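Local coordinates for DyP2 (Amycolatopsis sp. ATCC 39116, PDB 4G2C), which is a haem-containing dye-decolourising peroxidase from a lignin-reactive bacterium, probably oxidising dyes and related compounds with hydrogen peroxide, at residues G116-Y124 with E480-L490. Sequence-based numbering, arbitrary orientation.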
loop_
_atom_site.group_PDB
_atom_site.type_symbol
_atom_site.label_atom_id
_atom_site.label_comp_id
_atom_site.label_asym_id
_atom_site.label_seq_id
_atom_site.Cartn_x
_atom_site.Cartn_y
_atom_site.Cartn_z
ATOM N N GLY A 116 -0.848 12.016 10.892
ATOM C CA GLY A 116 0.405 11.308 10.713
ATOM C C GLY A 116 1.517 12.271 10.365
ATOM O O GLY A 116 1.296 13.245 9.651
ATOM N N VAL A 117 2.716 11.996 10.861
ATOM C CA VAL A 117 3.853 12.852 10.603
ATOM C C VAL A 117 5.074 12.034 10.145
ATOM O O VAL A 117 5.571 11.167 10.872
ATOM C CB VAL A 117 4.202 13.696 11.857
ATOM C CG1 VAL A 117 5.472 14.535 11.618
ATOM C CG2 VAL A 117 3.024 14.591 12.259
ATOM N N GLY A 118 5.560 12.318 8.940
ATOM C CA GLY A 118 6.798 11.722 8.479
ATOM C C GLY A 118 7.853 12.759 8.125
ATOM O O GLY A 118 7.516 13.854 7.688
ATOM N N LEU A 119 9.124 12.391 8.293
ATOM C CA LEU A 119 10.269 13.215 7.926
ATOM C C LEU A 119 11.148 12.553 6.873
ATOM O O LEU A 119 11.399 11.353 6.940
ATOM C CB LEU A 119 11.125 13.482 9.163
ATOM C CG LEU A 119 10.429 14.225 10.299
ATOM C CD1 LEU A 119 11.250 14.137 11.562
ATOM C CD2 LEU A 119 10.204 15.660 9.881
ATOM N N THR A 120 11.641 13.342 5.916
ATOM C CA THR A 120 12.564 12.829 4.900
ATOM C C THR A 120 13.979 12.935 5.417
ATOM O O THR A 120 14.237 13.643 6.390
ATOM C CB THR A 120 12.504 13.637 3.590
ATOM O OG1 THR A 120 12.979 14.972 3.834
ATOM C CG2 THR A 120 11.077 13.683 3.051
ATOM N N ALA A 121 14.909 12.245 4.764
ATOM C CA ALA A 121 16.316 12.367 5.144
ATOM C C ALA A 121 16.722 13.840 5.100
ATOM O O ALA A 121 17.420 14.340 5.990
ATOM C CB ALA A 121 17.208 11.536 4.229
ATOM N N HIS A 122 16.277 14.540 4.063
ATOM C CA HIS A 122 16.603 15.951 3.967
ATOM C C HIS A 122 16.033 16.723 5.146
ATOM O O HIS A 122 16.652 17.642 5.648
ATOM C CB HIS A 122 16.120 16.565 2.654
ATOM C CG HIS A 122 16.649 17.946 2.429
ATOM N ND1 HIS A 122 16.055 19.069 2.970
ATOM C CD2 HIS A 122 17.754 18.379 1.776
ATOM C CE1 HIS A 122 16.758 20.135 2.635
ATOM N NE2 HIS A 122 17.793 19.744 1.911
ATOM N N GLY A 123 14.852 16.331 5.607
ATOM C CA GLY A 123 14.226 17.024 6.717
ATOM C C GLY A 123 14.980 16.814 8.015
ATOM O O GLY A 123 15.033 17.703 8.857
ATOM N N TYR A 124 15.553 15.627 8.188
ATOM C CA TYR A 124 16.433 15.371 9.327
ATOM C C TYR A 124 17.664 16.273 9.243
ATOM O O TYR A 124 18.112 16.828 10.249
ATOM C CB TYR A 124 16.858 13.889 9.388
ATOM C CG TYR A 124 15.863 12.991 10.099
ATOM C CD1 TYR A 124 15.902 12.843 11.484
ATOM C CD2 TYR A 124 14.884 12.291 9.388
ATOM C CE1 TYR A 124 14.989 12.034 12.146
ATOM C CE2 TYR A 124 13.976 11.476 10.041
ATOM C CZ TYR A 124 14.032 11.351 11.421
ATOM O OH TYR A 124 13.130 10.545 12.092
ATOM N N GLU A 480 8.072 10.194 -2.589
ATOM C CA GLU A 480 9.256 10.362 -1.730
ATOM C C GLU A 480 9.272 9.352 -0.588
ATOM O O GLU A 480 8.242 8.735 -0.280
ATOM C CB GLU A 480 9.326 11.809 -1.190
ATOM C CG GLU A 480 10.534 12.124 -0.308
ATOM C CD GLU A 480 11.884 11.835 -0.976
ATOM O OE1 GLU A 480 12.445 12.739 -1.634
ATOM O OE2 GLU A 480 12.399 10.712 -0.823
ATOM N N TYR A 481 10.436 9.178 0.038
ATOM C CA TYR A 481 10.552 8.294 1.201
ATOM C C TYR A 481 10.659 9.090 2.494
ATOM O O TYR A 481 11.360 10.100 2.550
ATOM C CB TYR A 481 11.785 7.394 1.105
ATOM C CG TYR A 481 11.821 6.445 -0.056
ATOM C CD1 TYR A 481 10.687 5.742 -0.444
ATOM C CD2 TYR A 481 13.002 6.253 -0.777
ATOM C CE1 TYR A 481 10.729 4.852 -1.516
ATOM C CE2 TYR A 481 13.057 5.375 -1.847
ATOM C CZ TYR A 481 11.916 4.673 -2.219
ATOM O OH TYR A 481 11.961 3.791 -3.284
ATOM N N PHE A 482 9.989 8.600 3.534
ATOM C CA PHE A 482 9.928 9.275 4.830
ATOM C C PHE A 482 10.134 8.277 5.991
ATOM O O PHE A 482 10.209 7.072 5.796
ATOM C CB PHE A 482 8.554 9.921 5.026
ATOM C CG PHE A 482 8.163 10.936 3.964
ATOM C CD1 PHE A 482 7.617 10.529 2.752
ATOM C CD2 PHE A 482 8.271 12.295 4.214
ATOM C CE1 PHE A 482 7.225 11.456 1.797
ATOM C CE2 PHE A 482 7.883 13.221 3.267
ATOM C CZ PHE A 482 7.360 12.808 2.058
ATOM N N PHE A 483 10.182 8.794 7.205
ATOM C CA PHE A 483 10.188 7.967 8.386
ATOM C C PHE A 483 9.139 8.564 9.317
ATOM O O PHE A 483 9.171 9.768 9.587
ATOM C CB PHE A 483 11.580 8.015 9.028
ATOM C CG PHE A 483 11.749 7.103 10.209
ATOM C CD1 PHE A 483 11.867 5.731 10.033
ATOM C CD2 PHE A 483 11.820 7.617 11.489
ATOM C CE1 PHE A 483 12.032 4.880 11.130
ATOM C CE2 PHE A 483 11.997 6.778 12.588
ATOM C CZ PHE A 483 12.101 5.406 12.407
ATOM N N MET A 484 8.188 7.760 9.789
ATOM C CA MET A 484 7.337 8.231 10.878
ATOM C C MET A 484 8.042 7.924 12.195
ATOM O O MET A 484 8.169 6.771 12.587
ATOM C CB MET A 484 5.935 7.608 10.880
ATOM C CG MET A 484 5.332 7.256 9.535
ATOM S SD MET A 484 5.121 8.533 8.275
ATOM C CE MET A 484 6.774 8.632 7.621
ATOM N N PRO A 485 8.527 8.963 12.872
ATOM C CA PRO A 485 9.238 8.778 14.139
ATOM C C PRO A 485 8.287 8.576 15.299
ATOM O O PRO A 485 7.073 8.731 15.160
ATOM C CB PRO A 485 9.993 10.099 14.306
ATOM C CG PRO A 485 9.167 11.084 13.565
ATOM C CD PRO A 485 8.574 10.361 12.405
ATOM N N SER A 486 8.848 8.209 16.444
ATOM C CA SER A 486 8.062 7.982 17.640
ATOM C C SER A 486 7.516 9.301 18.166
ATOM O O SER A 486 8.087 10.374 17.909
ATOM C CB SER A 486 8.928 7.321 18.706
ATOM O OG SER A 486 9.947 8.216 19.118
ATOM N N LEU A 487 6.419 9.223 18.919
ATOM C CA LEU A 487 5.845 10.411 19.551
ATOM C C LEU A 487 6.807 11.088 20.529
ATOM O O LEU A 487 6.869 12.308 20.581
ATOM C CB LEU A 487 4.519 10.088 20.248
ATOM C CG LEU A 487 3.390 9.583 19.344
ATOM C CD1 LEU A 487 2.102 9.338 20.145
ATOM C CD2 LEU A 487 3.149 10.516 18.170
ATOM N N ALA A 488 7.547 10.291 21.298
ATOM C CA ALA A 488 8.527 10.819 22.240
ATOM C C ALA A 488 9.612 11.630 21.525
ATOM O O ALA A 488 10.088 12.636 22.046
ATOM C CB ALA A 488 9.145 9.688 23.077
ATOM N N PHE A 489 9.998 11.202 20.326
ATOM C CA PHE A 489 10.948 11.995 19.556
ATOM C C PHE A 489 10.367 13.363 19.229
ATOM O O PHE A 489 11.024 14.390 19.409
ATOM C CB PHE A 489 11.343 11.304 18.251
ATOM C CG PHE A 489 12.040 12.223 17.290
ATOM C CD1 PHE A 489 13.397 12.513 17.442
ATOM C CD2 PHE A 489 11.338 12.830 16.256
ATOM C CE1 PHE A 489 14.035 13.373 16.566
ATOM C CE2 PHE A 489 11.971 13.687 15.377
ATOM C CZ PHE A 489 13.316 13.963 15.533
ATOM N N LEU A 490 9.135 13.366 18.733
ATOM C CA LEU A 490 8.490 14.602 18.311
ATOM C C LEU A 490 8.321 15.583 19.485
ATOM O O LEU A 490 8.528 16.785 19.328
ATOM C CB LEU A 490 7.150 14.307 17.638
ATOM C CG LEU A 490 7.194 13.473 16.352
ATOM C CD1 LEU A 490 5.794 13.214 15.825
ATOM C CD2 LEU A 490 8.070 14.112 15.263
HETATM O O HOH W 1 14.026 10.703 2.605
#
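L119 and F483 form a single antiparallel, hydrogen-bonded beta bridge where the two ferredoxin-like halves of the dye-peroxidase fold meet: strand 114-119 edges one sheet, strand 474-484 belongs to the other. L119 N donates to F483 O at 2.9 Å, and F483 N returns a more bent bond to L119 O, 141° at the hydrogen. Since the strand directions differ by 119°, the pairing stops at this crossing. A water extends it, accepting from A121 N and donating to Y481 O.

Close backbone approach suits G118, which has no side chain to intrude: its CA lies 3.3 Å from F483 O, in a CA-H...O contact, and tightly against M484 CE at 3.2 Å. The bends of the methionine chain at chi2 and chi3 bring that methyl back to the glycine.

Apolar groups fill the flank. L119 CD1 rests over a face of the Y124 ring, near its rim, and reaches F489 CE2 at 3.9 Å, while the puckered ring of P485 slides past the tyrosine, its CB 3.9 Å from Y124 OH.

T120 is the N-cap of helix 121-127. With OG1 held between the backbone N and the carbonyl carbon (chi1 66°), it accepts from G123 N at 2.9 Å and also bonds to I164 O, while CG2, anti to the carbonyl carbon, faces F482. A valine here would probably leave G123 N without its side-chain cap and I164 O without its hydroxyl partner. The threonine and phenylalanine side chains run side by side, pointing the same way, with T120 CG2 3.2 Å from F482 CE2.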